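Local coordinates for hypothetical protein PA4535 (Pseudomonas aeruginosa, PDB 1Y0K) that is of unknown function but belongs to a family of putative endonucleases in the PD-(D/E)XK nuclease clan, at residues A[27-38]-A[60-71]. Residues are numbered along the deposited sequence; the frame is centred on the assembly and turned at random.
Sequences WDRERWVCQRFL and VLFKGAGFEVFF
The F62 ring is sandwiched between two aliphatic groups: L38 CD1 stands over the centre of one face, 3.6 Å from the ring centroid and 10° off its normal, a CH-pi contact, while CG of K63 lies over the opposite face. F67 carries the CB of A65 on one face, offset toward the rim, and meets helix 27-38 obliquely through two groups. C34 SG approaches F67 CD2 to 3.6 Å as a sulfur-aromatic contact, and F37 CE2 comes within 3.9 Å of F67 CE1, the two ring planes almost perpendicular. One face of the W27 indole is lined by R31 CB; its NE1 touches V60 CG2 but spends its N-H on the backbone oxygen of D59. Strands 60-62 and 65-71 form an antiparallel hairpin, closed by a type I' turn from F62 to A65, within the mixed sheet. The helix crosses strand 65-71 nearly at right angles (103°) but runs much closer to the direction of strand 60-62, in a helix-on-sheet arrangement consistent with a PD-(D/E)XK-like fold. With SG anti to its carbonyl carbon (chi1 -66°), C34 sets its sulfur among V60, F67 and V69, 3.7 Å from V60 CB. Further along, V33 CG2 and the aliphatic CG of R29 both meet the F71 ring obliquely, R29 CG lying 3.5 Å from F71 CZ; the R29 guanidinium reaches on to the backbone oxygen of L21. E30 lays its CG against V69 CB and sends its carboxylate to K26, and a water bridges E30 OE2 (2.7 Å) and V69 O (2.8 Å).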
ATOM      1  N   TRP A  27      12.446  -3.399  -9.409  1.00 24.11           N
ATOM      2  CA  TRP A  27      11.332  -4.314  -9.619  1.00 23.20           C
ATOM      3  C   TRP A  27      11.188  -5.292  -8.456  1.00 21.98           C
ATOM      4  O   TRP A  27      10.073  -5.604  -8.032  1.00 21.78           O
ATOM      5  CB  TRP A  27      11.414  -5.071 -10.952  1.00 23.33           C
ATOM      6  CG  TRP A  27      10.063  -5.680 -11.279  1.00 24.11           C
ATOM      7  CD1 TRP A  27       8.966  -5.028 -11.778  1.00 23.90           C
ATOM      8  CD2 TRP A  27       9.667  -7.041 -11.090  1.00 23.35           C
ATOM      9  NE1 TRP A  27       7.917  -5.903 -11.918  1.00 23.48           N
ATOM     10  CE2 TRP A  27       8.316  -7.144 -11.501  1.00 23.91           C
ATOM     11  CE3 TRP A  27      10.322  -8.188 -10.614  1.00 24.45           C
ATOM     12  CZ2 TRP A  27       7.610  -8.348 -11.459  1.00 23.45           C
ATOM     13  CZ3 TRP A  27       9.615  -9.387 -10.571  1.00 24.42           C
ATOM     14  CH2 TRP A  27       8.274  -9.455 -10.988  1.00 23.80           C
ATOM     15  N   ASP A  28      12.313  -5.753  -7.926  1.00 21.16           N
ATOM     16  CA  ASP A  28      12.294  -6.636  -6.762  1.00 20.39           C
ATOM     17  C   ASP A  28      11.582  -5.968  -5.569  1.00 19.58           C
ATOM     18  O   ASP A  28      10.792  -6.607  -4.883  1.00 18.74           O
ATOM     19  CB  ASP A  28      13.713  -7.041  -6.381  1.00 21.20           C
ATOM     20  CG  ASP A  28      13.754  -7.962  -5.175  1.00 22.84           C
ATOM     21  OD1 ASP A  28      13.377  -9.147  -5.318  1.00 24.53           O
ATOM     22  OD2 ASP A  28      14.180  -7.497  -4.095  1.00 24.71           O
ATOM     23  N   ARG A  29      11.874  -4.692  -5.348  1.00 18.56           N
ATOM     24  CA  ARG A  29      11.229  -3.881  -4.315  1.00 18.95           C
ATOM     25  C   ARG A  29       9.711  -3.852  -4.506  1.00 17.58           C
ATOM     26  O   ARG A  29       8.951  -4.031  -3.553  1.00 17.00           O
ATOM     27  CB  ARG A  29      11.773  -2.451  -4.406  1.00 20.13           C
ATOM     28  CG  ARG A  29      11.558  -1.577  -3.195  1.00 24.09           C
ATOM     29  CD  ARG A  29      12.585  -0.450  -3.179  1.00 28.30           C
ATOM     30  NE  ARG A  29      12.663   0.233  -4.467  1.00 32.05           N
ATOM     31  CZ  ARG A  29      13.719   0.910  -4.905  1.00 33.08           C
ATOM     32  NH1 ARG A  29      14.824   1.007  -4.164  1.00 33.30           N
ATOM     33  NH2 ARG A  29      13.666   1.493  -6.093  1.00 32.95           N
ATOM     34  N   GLU A  30       9.284  -3.601  -5.740  1.00 17.11           N
ATOM     35  CA  GLU A  30       7.865  -3.524  -6.077  1.00 16.36           C
ATOM     36  C   GLU A  30       7.178  -4.876  -5.925  1.00 16.22           C
ATOM     37  O   GLU A  30       6.074  -4.955  -5.372  1.00 16.23           O
ATOM     38  CB  GLU A  30       7.680  -2.937  -7.482  1.00 17.41           C
ATOM     39  CG  GLU A  30       7.989  -1.444  -7.515  1.00 18.23           C
ATOM     40  CD  GLU A  30       8.493  -0.945  -8.858  1.00 22.81           C
ATOM     41  OE1 GLU A  30       8.558  -1.734  -9.831  1.00 22.90           O
ATOM     42  OE2 GLU A  30       8.847   0.255  -8.928  1.00 23.45           O
ATOM     43  N   ARG A  31       7.840  -5.936  -6.385  1.00 15.68           N
ATOM     44  CA  ARG A  31       7.315  -7.296  -6.218  1.00 15.48           C
ATOM     45  C   ARG A  31       7.227  -7.659  -4.730  1.00 14.68           C
ATOM     46  O   ARG A  31       6.249  -8.267  -4.281  1.00 14.46           O
ATOM     47  CB  ARG A  31       8.187  -8.308  -6.960  1.00 15.95           C
ATOM     48  CG  ARG A  31       7.500  -9.650  -7.158  1.00 17.64           C
ATOM     49  CD  ARG A  31       8.487 -10.791  -7.242  1.00 20.52           C
ATOM     50  NE  ARG A  31       9.209 -10.902  -5.983  1.00 21.61           N
ATOM     51  CZ  ARG A  31      10.475 -10.556  -5.811  1.00 20.22           C
ATOM     52  NH1 ARG A  31      11.021 -10.652  -4.610  1.00 21.61           N
ATOM     53  NH2 ARG A  31      11.193 -10.117  -6.836  1.00 23.83           N
ATOM     54  N   TRP A  32       8.237  -7.259  -3.965  1.00 14.18           N
ATOM     55  CA  TRP A  32       8.265  -7.525  -2.532  1.00 14.08           C
ATOM     56  C   TRP A  32       7.033  -6.896  -1.874  1.00 13.52           C
ATOM     57  O   TRP A  32       6.380  -7.541  -1.069  1.00 13.13           O
ATOM     58  CB  TRP A  32       9.577  -6.989  -1.929  1.00 14.84           C
ATOM     59  CG  TRP A  32       9.711  -7.056  -0.414  1.00 15.21           C
ATOM     60  CD1 TRP A  32      10.313  -8.039   0.311  1.00 16.25           C
ATOM     61  CD2 TRP A  32       9.282  -6.064   0.529  1.00 15.23           C
ATOM     62  NE1 TRP A  32      10.263  -7.739   1.660  1.00 14.93           N
ATOM     63  CE2 TRP A  32       9.639  -6.528   1.819  1.00 15.68           C
ATOM     64  CE3 TRP A  32       8.623  -4.825   0.410  1.00 16.49           C
ATOM     65  CZ2 TRP A  32       9.356  -5.800   2.983  1.00 15.80           C
ATOM     66  CZ3 TRP A  32       8.343  -4.090   1.572  1.00 17.36           C
ATOM     67  CH2 TRP A  32       8.714  -4.584   2.844  1.00 15.26           C
ATOM     68  N   VAL A  33       6.703  -5.655  -2.238  1.00 12.86           N
ATOM     69  CA  VAL A  33       5.504  -4.995  -1.688  1.00 12.36           C
ATOM     70  C   VAL A  33       4.243  -5.813  -2.003  1.00 12.42           C
ATOM     71  O   VAL A  33       3.400  -6.050  -1.127  1.00 12.43           O
ATOM     72  CB  VAL A  33       5.346  -3.554  -2.216  1.00 11.89           C
ATOM     73  CG1 VAL A  33       3.992  -2.979  -1.817  1.00 13.11           C
ATOM     74  CG2 VAL A  33       6.470  -2.665  -1.666  1.00 12.26           C
ATOM     75  N   CYS A  34       4.117  -6.234  -3.256  1.00 12.71           N
ATOM     76  CA  CYS A  34       2.984  -7.060  -3.669  1.00 12.40           C
ATOM     77  C   CYS A  34       2.921  -8.349  -2.846  1.00 12.58           C
ATOM     78  O   CYS A  34       1.854  -8.734  -2.389  1.00 12.29           O
ATOM     79  CB  CYS A  34       3.060  -7.370  -5.167  1.00 12.88           C
ATOM     80  SG  CYS A  34       2.866  -5.886  -6.198  1.00 14.39           S
ATOM     81  N   GLN A  35       4.057  -9.016  -2.657  1.00 12.69           N
ATOM     82  CA  GLN A  35       4.052 -10.245  -1.852  1.00 13.85           C
ATOM     83  C   GLN A  35       3.591  -9.994  -0.423  1.00 13.53           C
ATOM     84  O   GLN A  35       2.784 -10.754   0.103  1.00 13.65           O
ATOM     85  CB  GLN A  35       5.428 -10.902  -1.845  1.00 14.28           C
ATOM     86  CG  GLN A  35       5.757 -11.633  -3.129  1.00 16.48           C
ATOM     87  CD  GLN A  35       7.044 -12.425  -2.995  1.00 18.85           C
ATOM     88  OE1 GLN A  35       7.197 -13.241  -2.082  1.00 21.81           O
ATOM     89  NE2 GLN A  35       7.970 -12.185  -3.888  1.00 20.49           N
ATOM     90  N   ARG A  36       4.098  -8.929   0.202  1.00 13.36           N
ATOM     91  CA  ARG A  36       3.707  -8.589   1.587  1.00 13.54           C
ATOM     92  C   ARG A  36       2.201  -8.335   1.680  1.00 13.57           C
ATOM     93  O   ARG A  36       1.537  -8.756   2.633  1.00 14.10           O
ATOM     94  CB  ARG A  36       4.481  -7.364   2.098  1.00 13.52           C
ATOM     95  CG  ARG A  36       6.033  -7.522   2.190  1.00 14.43           C
ATOM     96  CD  ARG A  36       6.523  -8.707   3.084  1.00 16.30           C
ATOM     97  NE  ARG A  36       6.385 -10.056   2.511  1.00 18.87           N
ATOM     98  CZ  ARG A  36       7.093 -10.552   1.492  1.00 21.88           C
ATOM     99  NH1 ARG A  36       6.883 -11.801   1.082  1.00 22.39           N
ATOM    100  NH2 ARG A  36       7.994  -9.816   0.855  1.00 22.51           N
ATOM    101  N   PHE A  37       1.664  -7.647   0.676  1.00 13.31           N
ATOM    102  CA  PHE A  37       0.227  -7.344   0.614  1.00 13.03           C
ATOM    103  C   PHE A  37      -0.603  -8.621   0.469  1.00 13.28           C
ATOM    104  O   PHE A  37      -1.585  -8.821   1.191  1.00 13.13           O
ATOM    105  CB  PHE A  37      -0.012  -6.377  -0.559  1.00 13.27           C
ATOM    106  CG  PHE A  37      -1.451  -6.030  -0.809  1.00 12.51           C
ATOM    107  CD1 PHE A  37      -2.211  -5.387   0.164  1.00 11.51           C
ATOM    108  CD2 PHE A  37      -2.024  -6.282  -2.054  1.00 13.97           C
ATOM    109  CE1 PHE A  37      -3.528  -5.030  -0.085  1.00 11.89           C
ATOM    110  CE2 PHE A  37      -3.349  -5.937  -2.316  1.00 14.79           C
ATOM    111  CZ  PHE A  37      -4.104  -5.297  -1.318  1.00 14.24           C
ATOM    112  N   LEU A  38      -0.207  -9.495  -0.451  1.00 13.70           N
ATOM    113  CA  LEU A  38      -0.930 -10.755  -0.661  1.00 13.85           C
ATOM    114  C   LEU A  38      -0.871 -11.630   0.599  1.00 14.99           C
ATOM    115  O   LEU A  38      -1.862 -12.263   0.966  1.00 15.24           O
ATOM    116  CB  LEU A  38      -0.380 -11.506  -1.888  1.00 13.72           C
ATOM    117  CG  LEU A  38      -0.587 -10.803  -3.240  1.00 13.81           C
ATOM    118  CD1 LEU A  38       0.161 -11.560  -4.332  1.00 17.03           C
ATOM    119  CD2 LEU A  38      -2.062 -10.637  -3.590  1.00 15.79           C
ATOM    120  N   VAL A  60       3.631  -4.394 -11.536  1.00 14.65           N
ATOM    121  CA  VAL A  60       3.611  -5.824 -11.276  1.00 14.79           C
ATOM    122  C   VAL A  60       2.252  -6.400 -11.634  1.00 14.71           C
ATOM    123  O   VAL A  60       1.220  -5.954 -11.116  1.00 15.12           O
ATOM    124  CB  VAL A  60       3.933  -6.130  -9.784  1.00 14.09           C
ATOM    125  CG1 VAL A  60       3.810  -7.627  -9.493  1.00 14.97           C
ATOM    126  CG2 VAL A  60       5.328  -5.612  -9.405  1.00 14.55           C
ATOM    127  N   LEU A  61       2.255  -7.396 -12.523  1.00 15.20           N
ATOM    128  CA  LEU A  61       1.042  -8.136 -12.854  1.00 15.42           C
ATOM    129  C   LEU A  61       0.901  -9.354 -11.954  1.00 15.63           C
ATOM    130  O   LEU A  61       1.865 -10.080 -11.725  1.00 15.95           O
ATOM    131  CB  LEU A  61       1.044  -8.580 -14.328  1.00 15.78           C
ATOM    132  CG  LEU A  61       1.336  -7.513 -15.400  1.00 16.01           C
ATOM    133  CD1 LEU A  61       1.468  -8.148 -16.787  1.00 17.44           C
ATOM    134  CD2 LEU A  61       0.257  -6.446 -15.423  1.00 18.24           C
ATOM    135  N   PHE A  62      -0.303  -9.566 -11.440  1.00 15.39           N
ATOM    136  CA  PHE A  62      -0.601 -10.774 -10.665  1.00 15.80           C
ATOM    137  C   PHE A  62      -2.057 -11.142 -10.840  1.00 16.14           C
ATOM    138  O   PHE A  62      -2.937 -10.412 -10.391  1.00 15.70           O
ATOM    139  CB  PHE A  62      -0.300 -10.555  -9.172  1.00 15.91           C
ATOM    140  CG  PHE A  62      -0.773 -11.680  -8.288  1.00 16.22           C
ATOM    141  CD1 PHE A  62      -0.031 -12.853  -8.186  1.00 16.26           C
ATOM    142  CD2 PHE A  62      -1.955 -11.574  -7.568  1.00 16.28           C
ATOM    143  CE1 PHE A  62      -0.476 -13.916  -7.382  1.00 16.57           C
ATOM    144  CE2 PHE A  62      -2.402 -12.626  -6.751  1.00 17.11           C
ATOM    145  CZ  PHE A  62      -1.663 -13.796  -6.661  1.00 17.51           C
ATOM    146  N   LYS A  63      -2.311 -12.279 -11.490  1.00 17.09           N
ATOM    147  CA  LYS A  63      -3.673 -12.831 -11.640  1.00 18.48           C
ATOM    148  C   LYS A  63      -4.774 -11.790 -11.917  1.00 18.22           C
ATOM    149  O   LYS A  63      -5.784 -11.698 -11.193  1.00 19.80           O
ATOM    150  CB  LYS A  63      -4.041 -13.674 -10.418  1.00 18.82           C
ATOM    151  CG  LYS A  63      -3.088 -14.822 -10.166  1.00 20.30           C
ATOM    152  CD  LYS A  63      -3.540 -15.663  -8.973  1.00 24.60           C
ATOM    153  CE  LYS A  63      -2.587 -16.838  -8.780  1.00 25.96           C
ATOM    154  NZ  LYS A  63      -3.141 -17.905  -7.898  1.00 28.15           N
ATOM    155  N   GLY A  64      -4.568 -11.005 -12.960  1.00 18.21           N
ATOM    156  CA  GLY A  64      -5.561 -10.028 -13.368  1.00 17.38           C
ATOM    157  C   GLY A  64      -5.364  -8.654 -12.747  1.00 16.79           C
ATOM    158  O   GLY A  64      -5.877  -7.664 -13.280  1.00 17.03           O
ATOM    159  N   ALA A  65      -4.648  -8.593 -11.622  1.00 15.91           N
ATOM    160  CA  ALA A  65      -4.285  -7.305 -11.012  1.00 15.52           C
ATOM    161  C   ALA A  65      -3.158  -6.640 -11.782  1.00 15.42           C
ATOM    162  O   ALA A  65      -2.262  -7.308 -12.290  1.00 15.47           O
ATOM    163  CB  ALA A  65      -3.890  -7.475  -9.534  1.00 15.70           C
ATOM    164  N   GLY A  66      -3.221  -5.316 -11.867  1.00 15.45           N
ATOM    165  CA  GLY A  66      -2.150  -4.524 -12.459  1.00 14.94           C
ATOM    166  C   GLY A  66      -1.667  -3.602 -11.355  1.00 14.11           C
ATOM    167  O   GLY A  66      -2.121  -2.467 -11.230  1.00 14.78           O
ATOM    168  N   PHE A  67      -0.745  -4.100 -10.541  1.00 14.07           N
ATOM    169  CA  PHE A  67      -0.333  -3.341  -9.360  1.00 13.27           C
ATOM    170  C   PHE A  67       0.618  -2.224  -9.726  1.00 13.37           C
ATOM    171  O   PHE A  67       1.725  -2.470 -10.226  1.00 13.06           O
ATOM    172  CB  PHE A  67       0.327  -4.251  -8.324  1.00 13.28           C
ATOM    173  CG  PHE A  67      -0.640  -5.103  -7.536  1.00 13.91           C
ATOM    174  CD1 PHE A  67      -1.706  -4.526  -6.837  1.00 14.73           C
ATOM    175  CD2 PHE A  67      -0.451  -6.469  -7.455  1.00 14.03           C
ATOM    176  CE1 PHE A  67      -2.589  -5.316  -6.093  1.00 15.02           C
ATOM    177  CE2 PHE A  67      -1.307  -7.269  -6.698  1.00 14.68           C
ATOM    178  CZ  PHE A  67      -2.386  -6.691  -6.024  1.00 14.38           C
ATOM    179  N   GLU A  68       0.168  -0.993  -9.458  1.00 12.20           N
ATOM    180  CA  GLU A  68       0.968   0.207  -9.619  1.00 13.08           C
ATOM    181  C   GLU A  68       1.459   0.579  -8.220  1.00 12.82           C
ATOM    182  O   GLU A  68       0.690   1.051  -7.381  1.00 12.73           O
ATOM    183  CB  GLU A  68       0.097   1.304 -10.234  1.00 13.85           C
ATOM    184  CG  GLU A  68       0.681   2.716 -10.260  1.00 16.29           C
ATOM    185  CD  GLU A  68       1.722   2.913 -11.322  1.00 19.79           C
ATOM    186  OE1 GLU A  68       2.141   1.916 -11.971  1.00 19.61           O
ATOM    187  OE2 GLU A  68       2.116   4.092 -11.510  1.00 22.02           O
ATOM    188  N   VAL A  69       2.734   0.322  -7.976  1.00 11.87           N
ATOM    189  CA  VAL A  69       3.274   0.354  -6.611  1.00 12.91           C
ATOM    190  C   VAL A  69       3.975   1.678  -6.326  1.00 13.48           C
ATOM    191  O   VAL A  69       4.807   2.138  -7.119  1.00 14.09           O
ATOM    192  CB  VAL A  69       4.243  -0.828  -6.394  1.00 12.51           C
ATOM    193  CG1 VAL A  69       4.929  -0.745  -5.025  1.00 14.61           C
ATOM    194  CG2 VAL A  69       3.474  -2.151  -6.549  1.00 13.53           C
ATOM    195  N   PHE A  70       3.633   2.304  -5.204  1.00 13.14           N
ATOM    196  CA  PHE A  70       4.351   3.514  -4.805  1.00 13.34           C
ATOM    197  C   PHE A  70       4.638   3.527  -3.309  1.00 14.20           C
ATOM    198  O   PHE A  70       4.018   2.790  -2.548  1.00 13.49           O
ATOM    199  CB  PHE A  70       3.628   4.779  -5.280  1.00 13.66           C
ATOM    200  CG  PHE A  70       2.298   5.030  -4.616  1.00 12.44           C
ATOM    201  CD1 PHE A  70       2.172   6.030  -3.649  1.00 13.91           C
ATOM    202  CD2 PHE A  70       1.162   4.300  -4.987  1.00 14.16           C
ATOM    203  CE1 PHE A  70       0.931   6.302  -3.050  1.00 13.75           C
ATOM    204  CE2 PHE A  70      -0.090   4.549  -4.380  1.00 14.01           C
ATOM    205  CZ  PHE A  70      -0.202   5.546  -3.409  1.00 15.25           C
ATOM    206  N   PHE A  71       5.606   4.350  -2.912  1.00 14.08           N
ATOM    207  CA  PHE A  71       6.094   4.374  -1.535  1.00 15.06           C
ATOM    208  C   PHE A  71       5.772   5.689  -0.865  1.00 15.68           C
ATOM    209  O   PHE A  71       5.988   6.771  -1.444  1.00 15.67           O
ATOM    210  CB  PHE A  71       7.594   4.078  -1.497  1.00 15.63           C
ATOM    211  CG  PHE A  71       7.938   2.718  -2.029  1.00 15.85           C
ATOM    212  CD1 PHE A  71       8.074   2.505  -3.405  1.00 17.58           C
ATOM    213  CD2 PHE A  71       8.105   1.642  -1.160  1.00 17.23           C
ATOM    214  CE1 PHE A  71       8.361   1.226  -3.908  1.00 16.47           C
ATOM    215  CE2 PHE A  71       8.402   0.367  -1.650  1.00 16.54           C
ATOM    216  CZ  PHE A  71       8.530   0.169  -3.030  1.00 15.88           C
TER
HETATM  217  O   HOH W   1       7.411   2.374  -8.049  1.00 28.40           O